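Local coordinates for SusD family protein (Bacteroides uniformis, PDB 7KV1) that probably binds beta-glucan at the cell surface as a SusD-like glycan-binding protein of a gut bacterium, at residues R468-E476 with S484-V492. Sequence-based numbering, arbitrary orientation.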
ATOM      1  N   ARG A 468      -7.297  -1.073   3.603  1.00 17.33           N
ATOM      2  CA  ARG A 468      -8.636  -0.894   4.199  1.00 17.24           C
ATOM      3  C   ARG A 468      -9.054   0.567   4.122  1.00 17.25           C
ATOM      4  O   ARG A 468     -10.219   0.792   3.766  1.00 18.22           O
ATOM      5  CB  ARG A 468      -8.615  -1.418   5.627  1.00 16.95           C
ATOM      6  CG  ARG A 468      -9.913  -1.230   6.388  1.00 19.25           C
ATOM      7  CD  ARG A 468     -11.109  -1.887   5.753  1.00 18.59           C
ATOM      8  NE  ARG A 468     -12.198  -1.728   6.697  1.00 20.30           N
ATOM      9  CZ  ARG A 468     -13.483  -2.021   6.501  1.00 22.14           C
ATOM     10  NH1 ARG A 468     -13.904  -2.453   5.322  1.00 21.83           N
ATOM     11  NH2 ARG A 468     -14.339  -1.854   7.502  1.00 22.01           N
ATOM     12  N   TYR A 469      -8.193   1.516   4.516  1.00 17.09           N
ATOM     13  CA  TYR A 469      -8.601   2.943   4.510  1.00 17.69           C
ATOM     14  C   TYR A 469      -9.010   3.398   3.101  1.00 17.36           C
ATOM     15  O   TYR A 469     -10.123   3.946   2.942  1.00 17.19           O
ATOM     16  CB  TYR A 469      -7.523   3.849   5.091  1.00 16.39           C
ATOM     17  CG  TYR A 469      -7.852   5.298   4.909  1.00 15.93           C
ATOM     18  CD1 TYR A 469      -8.928   5.862   5.585  1.00 15.96           C
ATOM     19  CD2 TYR A 469      -7.091   6.098   4.088  1.00 15.54           C
ATOM     20  CE1 TYR A 469      -9.257   7.197   5.409  1.00 18.42           C
ATOM     21  CE2 TYR A 469      -7.388   7.441   3.915  1.00 16.28           C
ATOM     22  CZ  TYR A 469      -8.481   7.986   4.574  1.00 18.41           C
ATOM     23  OH  TYR A 469      -8.788   9.295   4.402  1.00 20.14           O
ATOM     24  N   PHE A 470      -8.144   3.207   2.100  1.00 16.82           N
ATOM     25  CA  PHE A 470      -8.455   3.548   0.687  1.00 18.60           C
ATOM     26  C   PHE A 470      -9.711   2.807   0.193  1.00 17.47           C
ATOM     27  O   PHE A 470     -10.515   3.472  -0.508  1.00 16.38           O
ATOM     28  CB  PHE A 470      -7.250   3.325  -0.215  1.00 20.18           C
ATOM     29  CG  PHE A 470      -6.091   4.212   0.172  1.00 22.74           C
ATOM     30  CD1 PHE A 470      -6.296   5.549   0.479  1.00 21.77           C
ATOM     31  CD2 PHE A 470      -4.811   3.700   0.253  1.00 23.13           C
ATOM     32  CE1 PHE A 470      -5.233   6.361   0.852  1.00 26.34           C
ATOM     33  CE2 PHE A 470      -3.760   4.506   0.633  1.00 22.80           C
ATOM     34  CZ  PHE A 470      -3.968   5.828   0.940  1.00 23.10           C
ATOM     35  N   ASP A 471      -9.941   1.552   0.588  1.00 17.69           N
ATOM     36  CA  ASP A 471     -11.195   0.825   0.219  1.00 18.37           C
ATOM     37  C   ASP A 471     -12.415   1.519   0.849  1.00 18.30           C
ATOM     38  O   ASP A 471     -13.464   1.614   0.162  1.00 18.38           O
ATOM     39  CB  ASP A 471     -11.163  -0.657   0.582  1.00 17.73           C
ATOM     40  CG  ASP A 471     -10.237  -1.443  -0.329  1.00 20.59           C
ATOM     41  OD1 ASP A 471      -9.945  -0.928  -1.459  1.00 20.55           O
ATOM     42  OD2 ASP A 471      -9.782  -2.546   0.090  1.00 24.22           O
ATOM     43  N   LEU A 472     -12.330   1.973   2.101  1.00 17.53           N
ATOM     44  CA  LEU A 472     -13.486   2.620   2.767  1.00 17.40           C
ATOM     45  C   LEU A 472     -13.784   3.951   2.048  1.00 17.63           C
ATOM     46  O   LEU A 472     -14.947   4.234   1.797  1.00 18.01           O
ATOM     47  CB  LEU A 472     -13.196   2.848   4.252  1.00 18.78           C
ATOM     48  CG  LEU A 472     -13.261   1.622   5.144  1.00 17.43           C
ATOM     49  CD1 LEU A 472     -12.657   1.923   6.515  1.00 18.48           C
ATOM     50  CD2 LEU A 472     -14.690   1.142   5.270  1.00 18.37           C
ATOM     51  N   VAL A 473     -12.767   4.698   1.644  1.00 17.49           N
ATOM     52  CA  VAL A 473     -12.959   6.032   1.002  1.00 17.22           C
ATOM     53  C   VAL A 473     -13.601   5.882  -0.378  1.00 16.93           C
ATOM     54  O   VAL A 473     -14.553   6.634  -0.682  1.00 15.38           O
ATOM     55  CB  VAL A 473     -11.647   6.809   0.901  1.00 17.31           C
ATOM     56  CG1 VAL A 473     -11.821   8.077   0.064  1.00 18.25           C
ATOM     57  CG2 VAL A 473     -11.098   7.123   2.291  1.00 20.21           C
ATOM     58  N   ARG A 474     -13.087   4.958  -1.187  1.00 16.80           N
ATOM     59  CA  ARG A 474     -13.572   4.793  -2.578  1.00 16.73           C
ATOM     60  C   ARG A 474     -15.002   4.252  -2.558  1.00 18.72           C
ATOM     61  O   ARG A 474     -15.754   4.516  -3.550  1.00 17.92           O
ATOM     62  CB  ARG A 474     -12.593   3.939  -3.374  1.00 17.00           C
ATOM     63  CG  ARG A 474     -12.645   2.446  -3.088  1.00 17.50           C
ATOM     64  CD  ARG A 474     -11.493   1.752  -3.798  1.00 16.36           C
ATOM     65  NE  ARG A 474     -11.472   0.339  -3.498  1.00 18.22           N
ATOM     66  CZ  ARG A 474     -12.297  -0.569  -4.045  1.00 17.74           C
ATOM     67  NH1 ARG A 474     -13.221  -0.200  -4.919  1.00 17.37           N
ATOM     68  NH2 ARG A 474     -12.180  -1.848  -3.724  1.00 19.29           N
ATOM     69  N   ALA A 475     -15.350   3.503  -1.503  1.00 18.10           N
ATOM     70  CA  ALA A 475     -16.671   2.858  -1.322  1.00 19.65           C
ATOM     71  C   ALA A 475     -17.760   3.915  -1.154  1.00 19.74           C
ATOM     72  O   ALA A 475     -18.914   3.579  -1.391  1.00 19.86           O
ATOM     73  CB  ALA A 475     -16.692   1.877  -0.174  1.00 18.76           C
ATOM     74  N   GLU A 476     -17.404   5.160  -0.877  1.00 19.35           N
ATOM     75  CA  GLU A 476     -18.369   6.285  -0.931  1.00 21.53           C
ATOM     76  C   GLU A 476     -19.014   6.371  -2.329  1.00 22.35           C
ATOM     77  O   GLU A 476     -20.140   6.883  -2.416  1.00 24.60           O
ATOM     78  CB  GLU A 476     -17.720   7.592  -0.477  1.00 22.17           C
ATOM     79  CG  GLU A 476     -17.355   7.580   0.996  1.00 24.83           C
ATOM     80  CD  GLU A 476     -18.558   7.498   1.923  1.00 28.46           C
ATOM     81  OE1 GLU A 476     -19.569   8.153   1.620  1.00 31.67           O
ATOM     82  OE2 GLU A 476     -18.512   6.736   2.899  1.00 26.64           O
ATOM     83  N   SER A 484     -20.766  -0.870   6.965  1.00 20.57           N
ATOM     84  CA  SER A 484     -19.506  -1.348   7.582  1.00 22.86           C
ATOM     85  C   SER A 484     -18.347  -1.225   6.576  1.00 20.56           C
ATOM     86  O   SER A 484     -17.199  -1.294   7.009  1.00 21.57           O
ATOM     87  CB  SER A 484     -19.685  -2.760   8.107  1.00 25.50           C
ATOM     88  OG  SER A 484     -19.789  -3.677   7.029  1.00 31.05           O
ATOM     89  N   ASN A 485     -18.629  -0.973   5.288  1.00 17.77           N
ATOM     90  CA  ASN A 485     -17.611  -0.979   4.206  1.00 17.87           C
ATOM     91  C   ASN A 485     -17.499   0.416   3.592  1.00 18.85           C
ATOM     92  O   ASN A 485     -16.780   0.547   2.579  1.00 19.78           O
ATOM     93  CB  ASN A 485     -17.930  -2.094   3.217  1.00 18.84           C
ATOM     94  CG  ASN A 485     -17.505  -3.449   3.748  1.00 17.85           C
ATOM     95  OD1 ASN A 485     -16.504  -3.563   4.467  1.00 18.77           O
ATOM     96  ND2 ASN A 485     -18.249  -4.477   3.413  1.00 18.32           N
ATOM     97  N   LYS A 486     -18.082   1.443   4.224  1.00 17.32           N
ATOM     98  CA  LYS A 486     -17.973   2.834   3.713  1.00 19.69           C
ATOM     99  C   LYS A 486     -17.346   3.740   4.766  1.00 18.53           C
ATOM    100  O   LYS A 486     -17.781   3.670   5.903  1.00 17.20           O
ATOM    101  CB  LYS A 486     -19.342   3.384   3.289  1.00 23.79           C
ATOM    102  CG  LYS A 486     -19.991   2.633   2.151  1.00 28.10           C
ATOM    103  CD  LYS A 486     -21.431   3.052   1.935  1.00 33.00           C
ATOM    104  CE  LYS A 486     -21.572   4.482   1.471  1.00 37.51           C
ATOM    105  NZ  LYS A 486     -22.453   4.561   0.277  1.00 45.92           N
ATOM    106  N   ALA A 487     -16.444   4.638   4.346  1.00 17.17           N
ATOM    107  CA  ALA A 487     -15.710   5.570   5.232  1.00 17.57           C
ATOM    108  C   ALA A 487     -16.672   6.343   6.154  1.00 19.84           C
ATOM    109  O   ALA A 487     -16.371   6.401   7.376  1.00 16.93           O
ATOM    110  CB  ALA A 487     -14.832   6.514   4.442  1.00 17.61           C
ATOM    111  N   THR A 488     -17.739   6.957   5.626  1.00 17.94           N
ATOM    112  CA  THR A 488     -18.597   7.874   6.426  1.00 19.32           C
ATOM    113  C   THR A 488     -19.286   7.149   7.582  1.00 19.79           C
ATOM    114  O   THR A 488     -19.637   7.835   8.567  1.00 22.64           O
ATOM    115  CB  THR A 488     -19.652   8.604   5.580  1.00 20.39           C
ATOM    116  OG1 THR A 488     -20.401   7.657   4.809  1.00 21.18           O
ATOM    117  CG2 THR A 488     -19.017   9.624   4.669  1.00 21.11           C
ATOM    118  N   THR A 489     -19.534   5.849   7.471  1.00 19.23           N
ATOM    119  CA  THR A 489     -20.267   5.068   8.491  1.00 20.64           C
ATOM    120  C   THR A 489     -19.334   4.124   9.246  1.00 22.61           C
ATOM    121  O   THR A 489     -19.704   3.733  10.332  1.00 23.20           O
ATOM    122  CB  THR A 489     -21.459   4.327   7.868  1.00 24.08           C
ATOM    123  OG1 THR A 489     -21.020   3.806   6.614  1.00 22.56           O
ATOM    124  CG2 THR A 489     -22.668   5.239   7.710  1.00 25.07           C
ATOM    125  N   ALA A 490     -18.170   3.768   8.711  1.00 21.30           N
ATOM    126  CA  ALA A 490     -17.250   2.832   9.400  1.00 21.22           C
ATOM    127  C   ALA A 490     -16.267   3.615  10.267  1.00 19.77           C
ATOM    128  O   ALA A 490     -15.751   3.038  11.232  1.00 21.79           O
ATOM    129  CB  ALA A 490     -16.506   1.970   8.392  1.00 20.58           C
ATOM    130  N   LEU A 491     -15.875   4.807   9.829  1.00 19.20           N
ATOM    131  CA  LEU A 491     -14.800   5.596  10.494  1.00 17.93           C
ATOM    132  C   LEU A 491     -15.478   6.610  11.411  1.00 17.85           C
ATOM    133  O   LEU A 491     -15.571   7.811  11.084  1.00 17.25           O
ATOM    134  CB  LEU A 491     -13.891   6.221   9.440  1.00 15.91           C
ATOM    135  CG  LEU A 491     -13.214   5.205   8.517  1.00 15.70           C
ATOM    136  CD1 LEU A 491     -12.379   5.923   7.461  1.00 13.56           C
ATOM    137  CD2 LEU A 491     -12.370   4.175   9.282  1.00 14.59           C
ATOM    138  N   VAL A 492     -15.955   6.098  12.520  1.00 20.30           N
ATOM    139  CA  VAL A 492     -16.777   6.859  13.500  1.00 21.37           C
ATOM    140  C   VAL A 492     -16.134   6.718  14.876  1.00 22.23           C
ATOM    141  O   VAL A 492     -15.236   5.903  15.059  1.00 22.63           O
ATOM    142  CB  VAL A 492     -18.239   6.358  13.512  1.00 21.95           C
ATOM    143  CG1 VAL A 492     -18.965   6.673  12.208  1.00 23.07           C
ATOM    144  CG2 VAL A 492     -18.364   4.880  13.839  1.00 23.29           C
TER
HETATM  145  O   HOH W   1     -14.619  -0.789   1.445  1.00 16.65           O
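S484 meets R468 through its backbone: R468 NH2 donates to S484 O at 3.0 Å, nearly in line with the carbonyl. NH1 of R468 donates to N485 OD1, also at 3.0 Å, within the plane of the N485 amide. The guanidinium and amide planes stand almost perpendicular, 89° apart. R468 NH2 also forms a salt bridge with D80, and N485 ND2 bonds to D452 and T456. L472 CD2 lies over the centre of the R468 guanidinium and also touches N485 C at 3.4 Å. A leucine in place of R468 would probably leave D80 without its charge partner and S484 O and N485 OD1 without these donors. A water joins N485 O to D471 O, the latter bond weak. K486, the N-cap of helix 487-490, lays its CG alongside A475. A487 N donates to L472 O at 3.0 Å, from above the carbonyl plane. T488 grips E476 OE2 twice from the same face of the carboxylate, with N and OG1 both at 2.8 Å. A bend at chi2 of E476 (-65°) turns its carboxylate to this helix start. A490 CB packs on L472 CD2. L491 closes the apolar side: CD2 touches L472 CD1 at 3.6 Å, and CD1 meets the edge of the Y469 ring. The contact thus packs the short helix 487-490 against helix 468-474 in the SusD family region. Helix 451-461 touches R468, R474 and N485, helix 230-244 packs on V473 and R474, and the backbone of L491 bonds to W503.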